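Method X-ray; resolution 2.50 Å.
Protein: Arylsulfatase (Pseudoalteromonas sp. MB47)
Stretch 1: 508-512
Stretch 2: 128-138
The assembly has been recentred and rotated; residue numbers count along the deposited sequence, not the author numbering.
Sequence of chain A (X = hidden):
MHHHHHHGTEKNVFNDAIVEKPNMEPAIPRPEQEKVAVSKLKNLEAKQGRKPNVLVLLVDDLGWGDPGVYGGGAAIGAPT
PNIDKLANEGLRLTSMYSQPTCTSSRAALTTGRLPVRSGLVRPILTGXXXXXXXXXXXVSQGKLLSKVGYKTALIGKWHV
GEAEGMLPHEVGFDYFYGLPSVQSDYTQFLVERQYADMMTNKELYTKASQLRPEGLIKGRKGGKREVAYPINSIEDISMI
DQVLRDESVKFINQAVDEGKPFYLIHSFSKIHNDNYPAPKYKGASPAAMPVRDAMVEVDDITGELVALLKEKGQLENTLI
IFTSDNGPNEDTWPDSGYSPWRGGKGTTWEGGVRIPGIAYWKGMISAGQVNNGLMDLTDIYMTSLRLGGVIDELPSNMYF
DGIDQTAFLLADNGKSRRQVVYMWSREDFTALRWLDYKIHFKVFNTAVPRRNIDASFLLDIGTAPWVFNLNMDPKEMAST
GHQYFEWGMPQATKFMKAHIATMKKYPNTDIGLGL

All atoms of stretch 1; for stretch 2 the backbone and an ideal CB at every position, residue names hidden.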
# COMPACT_ATOMS: atom_id res chain seq x y z
N ASN A 508 23.84 -28.96 -14.11
CA ASN A 508 22.53 -28.83 -14.72
C ASN A 508 22.66 -28.77 -16.24
O ASN A 508 23.71 -28.45 -16.80
CB ASN A 508 21.82 -27.57 -14.21
CG ASN A 508 21.46 -27.66 -12.73
OD1 ASN A 508 21.32 -28.75 -12.18
ND2 ASN A 508 21.30 -26.50 -12.10
N THR A 509 21.55 -29.08 -16.92
CA THR A 509 21.53 -29.09 -18.37
C THR A 509 21.31 -27.69 -18.91
O THR A 509 20.39 -26.98 -18.48
CB THR A 509 20.43 -30.03 -18.88
OG1 THR A 509 20.72 -31.37 -18.48
CG2 THR A 509 20.33 -29.95 -20.40
N ASP A 510 22.14 -27.29 -19.87
CA ASP A 510 21.98 -26.04 -20.61
C ASP A 510 21.53 -26.41 -22.02
O ASP A 510 22.30 -27.01 -22.78
CB ASP A 510 23.27 -25.23 -20.63
CG ASP A 510 23.11 -23.87 -21.28
OD1 ASP A 510 21.98 -23.54 -21.70
OD2 ASP A 510 24.12 -23.14 -21.38
N ILE A 511 20.29 -26.07 -22.36
CA ILE A 511 19.75 -26.45 -23.66
C ILE A 511 19.98 -25.39 -24.74
O ILE A 511 19.90 -25.71 -25.93
CB ILE A 511 18.24 -26.76 -23.56
CG1 ILE A 511 17.44 -25.51 -23.20
CG2 ILE A 511 18.01 -27.85 -22.51
CD1 ILE A 511 15.93 -25.70 -23.33
N GLY A 512 20.26 -24.15 -24.35
CA GLY A 512 20.51 -23.09 -25.31
C GLY A 512 19.38 -22.88 -26.30
O GLY A 512 18.43 -22.14 -26.04
N UNK A 128 12.36 -24.37 -32.14
CA UNK A 128 13.15 -23.74 -31.09
C UNK A 128 14.62 -24.15 -31.23
O UNK A 128 14.93 -25.31 -31.53
CB UNK A 128 12.61 -24.12 -29.71
N UNK A 129 15.51 -23.19 -31.00
CA UNK A 129 16.94 -23.45 -31.01
C UNK A 129 17.31 -24.17 -29.71
O UNK A 129 17.09 -23.64 -28.62
CB UNK A 129 17.74 -22.15 -31.17
N UNK A 130 17.86 -25.38 -29.83
CA UNK A 130 18.28 -26.15 -28.67
C UNK A 130 19.55 -26.90 -29.02
O UNK A 130 19.65 -27.51 -30.09
CB UNK A 130 17.18 -27.11 -28.21
N UNK A 131 20.54 -26.86 -28.11
CA UNK A 131 21.76 -27.64 -28.29
C UNK A 131 21.43 -29.12 -28.47
O UNK A 131 21.91 -29.76 -29.41
CB UNK A 131 22.70 -27.45 -27.10
N UNK A 132 20.63 -29.67 -27.56
CA UNK A 132 20.21 -31.06 -27.66
C UNK A 132 18.81 -31.19 -27.09
O UNK A 132 18.40 -30.42 -26.22
CB UNK A 132 21.18 -31.99 -26.93
N UNK A 133 18.07 -32.17 -27.59
CA UNK A 133 16.75 -32.47 -27.06
C UNK A 133 16.88 -32.95 -25.62
O UNK A 133 17.43 -34.04 -25.40
CB UNK A 133 16.04 -33.52 -27.92
N UNK A 134 16.41 -32.19 -24.63
CA UNK A 134 16.58 -32.63 -23.23
C UNK A 134 16.05 -34.03 -22.97
O UNK A 134 16.55 -34.72 -22.07
CB UNK A 134 15.88 -31.65 -22.29
N UNK A 135 15.06 -34.48 -23.74
CA UNK A 135 14.42 -35.76 -23.46
C UNK A 135 15.26 -36.96 -23.87
O UNK A 135 15.01 -38.06 -23.38
CB UNK A 135 13.07 -35.82 -24.17
N UNK A 136 16.25 -36.78 -24.75
CA UNK A 136 17.18 -37.87 -25.02
C UNK A 136 17.91 -38.27 -23.74
O UNK A 136 18.06 -39.46 -23.44
CB UNK A 136 18.18 -37.47 -26.10
N UNK A 137 18.32 -37.27 -22.96
CA UNK A 137 19.09 -37.49 -21.73
C UNK A 137 18.21 -37.97 -20.59
O UNK A 137 18.61 -38.85 -19.82
CB UNK A 137 19.81 -36.20 -21.32
N UNK A 138 17.00 -37.41 -20.46
CA UNK A 138 16.13 -37.78 -19.36
C UNK A 138 15.57 -39.19 -19.56
O UNK A 138 15.50 -39.71 -20.68
CB UNK A 138 14.99 -36.77 -19.22

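At position 128 CA-to-CB points toward stretch 1, but nothing of that stretch comes close to the ideal CB, so almost any side chain fits; Asp128 is found, its CB 7.1 Å from Gly512 O.

Position 129 directs its CB sideways, 5.2 Å from Gly512 O. The open space invites a long or polar residue, and Lys129 is found. Its backbone O lies 3.3 Å from Gly512 O, an approach of two acceptors that cannot bond.

At 130, phi/psi of -143/134 describe an extended backbone, readily adopted by beta-branched residues. The ideal CB stands 3.8 Å from Ile511 O; Val, Ile or Thr would suit. The residue is Val130, with chi1 in m. Its CA also approaches Ile511 O at 3.2 Å, a CA-H...O contact.

Position 131 carries the one hydrogen bond between the stretches, and the backbone makes it: the N of 131 donates to Ile511 O at 2.5 Å, with a nearly straight N-H...O angle of 161°. Because the main chain supplies the donor, any residue but proline could serve. CA-to-CB points toward stretch 1, with the ideal CB 3.5 Å from Ile511 O, so a small or polar side chain is reasonable. Thr131 occupies it, its CB 4.3 Å from Asp510 O.

Position 132 points sideways into space free of stretch 1, suiting polar residues. Gln132 instead turns to its own stretch.

Position 133 faces away and precedes a short turn of helix, where Asn, Asp, Ser or Thr could cap. Asn133 does so, OD1 accepting from the backbone N of 135 at 3.0 Å.

At 134 the ideal CB points toward stretch 1, 4.4 Å from Ile511 CG2 and 5.1 Å from Thr509 CG2. These methyls favour a compact apolar group, and phi of -54° admits proline as well as alanine or valine. Pro134 packs its CG 3.5 Å from Ile511 CG2.

Positions 135 and 136 are out of reach of stretch 1, which therefore gives no preference; they are Trp135 and Glu136, whose OE2 accepts from Gln132 NE2 at 2.9 Å.

Position 137 points toward stretch 1 from a distance, so a long, flexible chain such as Lys, Arg, Gln or Met could span the gap. Lys137, extended through chi3, brings CE to 3.2 Å from Thr509 OG1.

At 138 CB points sideways with nothing near, leaving the choice broad; the end of Glu138 bends nearer, but its OE1 stays 4.6 Å from Thr509 OG1.

Stretch 2 (128-138) DKVTQNPWEKE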
# COMPACT_ATOMS: atom_id res chain seq x y z
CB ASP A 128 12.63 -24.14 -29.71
CG ASP A 128 11.48 -23.27 -29.24
OD1 ASP A 128 11.08 -22.35 -30.00
OD2 ASP A 128 10.98 -23.49 -28.12
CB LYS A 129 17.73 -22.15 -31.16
CG LYS A 129 17.59 -21.16 -30.00
CD LYS A 129 18.48 -19.93 -30.19
CE LYS A 129 18.47 -19.03 -28.96
NZ LYS A 129 17.17 -18.31 -28.77
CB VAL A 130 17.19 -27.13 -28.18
CG1 VAL A 130 15.89 -26.39 -27.92
CG2 VAL A 130 16.99 -28.25 -29.19
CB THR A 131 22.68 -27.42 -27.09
OG1 THR A 131 23.30 -26.13 -27.20
CG2 THR A 131 23.75 -28.51 -27.01
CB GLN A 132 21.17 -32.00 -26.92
CG GLN A 132 20.88 -33.48 -27.14
CD GLN A 132 21.83 -34.40 -26.38
OE1 GLN A 132 22.47 -33.98 -25.41
NE2 GLN A 132 21.92 -35.65 -26.81
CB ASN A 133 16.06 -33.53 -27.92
CG ASN A 133 14.75 -34.01 -27.32
OD1 ASN A 133 14.20 -33.39 -26.41
ND2 ASN A 133 14.24 -35.12 -27.83
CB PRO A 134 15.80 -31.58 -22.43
CG PRO A 134 15.71 -30.40 -23.33
CD PRO A 134 15.64 -30.94 -24.72
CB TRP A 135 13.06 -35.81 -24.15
CG TRP A 135 11.97 -35.32 -23.28
CD1 TRP A 135 11.25 -34.16 -23.43
CD2 TRP A 135 11.48 -35.94 -22.09
NE1 TRP A 135 10.34 -34.04 -22.41
CE2 TRP A 135 10.46 -35.12 -21.57
CE3 TRP A 135 11.80 -37.12 -21.41
CZ2 TRP A 135 9.75 -35.45 -20.42
CZ3 TRP A 135 11.10 -37.44 -20.27
CH2 TRP A 135 10.09 -36.61 -19.78
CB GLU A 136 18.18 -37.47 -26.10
CG GLU A 136 17.55 -37.23 -27.47
CD GLU A 136 18.57 -36.90 -28.54
OE1 GLU A 136 18.17 -36.48 -29.65
OE2 GLU A 136 19.79 -37.06 -28.28
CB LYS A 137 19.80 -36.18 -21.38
CG LYS A 137 20.52 -36.10 -20.05
CD LYS A 137 21.09 -34.68 -19.90
CE LYS A 137 21.75 -34.43 -18.55
NZ LYS A 137 23.12 -35.03 -18.45
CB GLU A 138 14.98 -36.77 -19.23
CG GLU A 138 15.44 -35.33 -19.02
CD GLU A 138 16.31 -35.17 -17.79
OE1 GLU A 138 17.28 -34.37 -17.84
OE2 GLU A 138 16.04 -35.84 -16.77
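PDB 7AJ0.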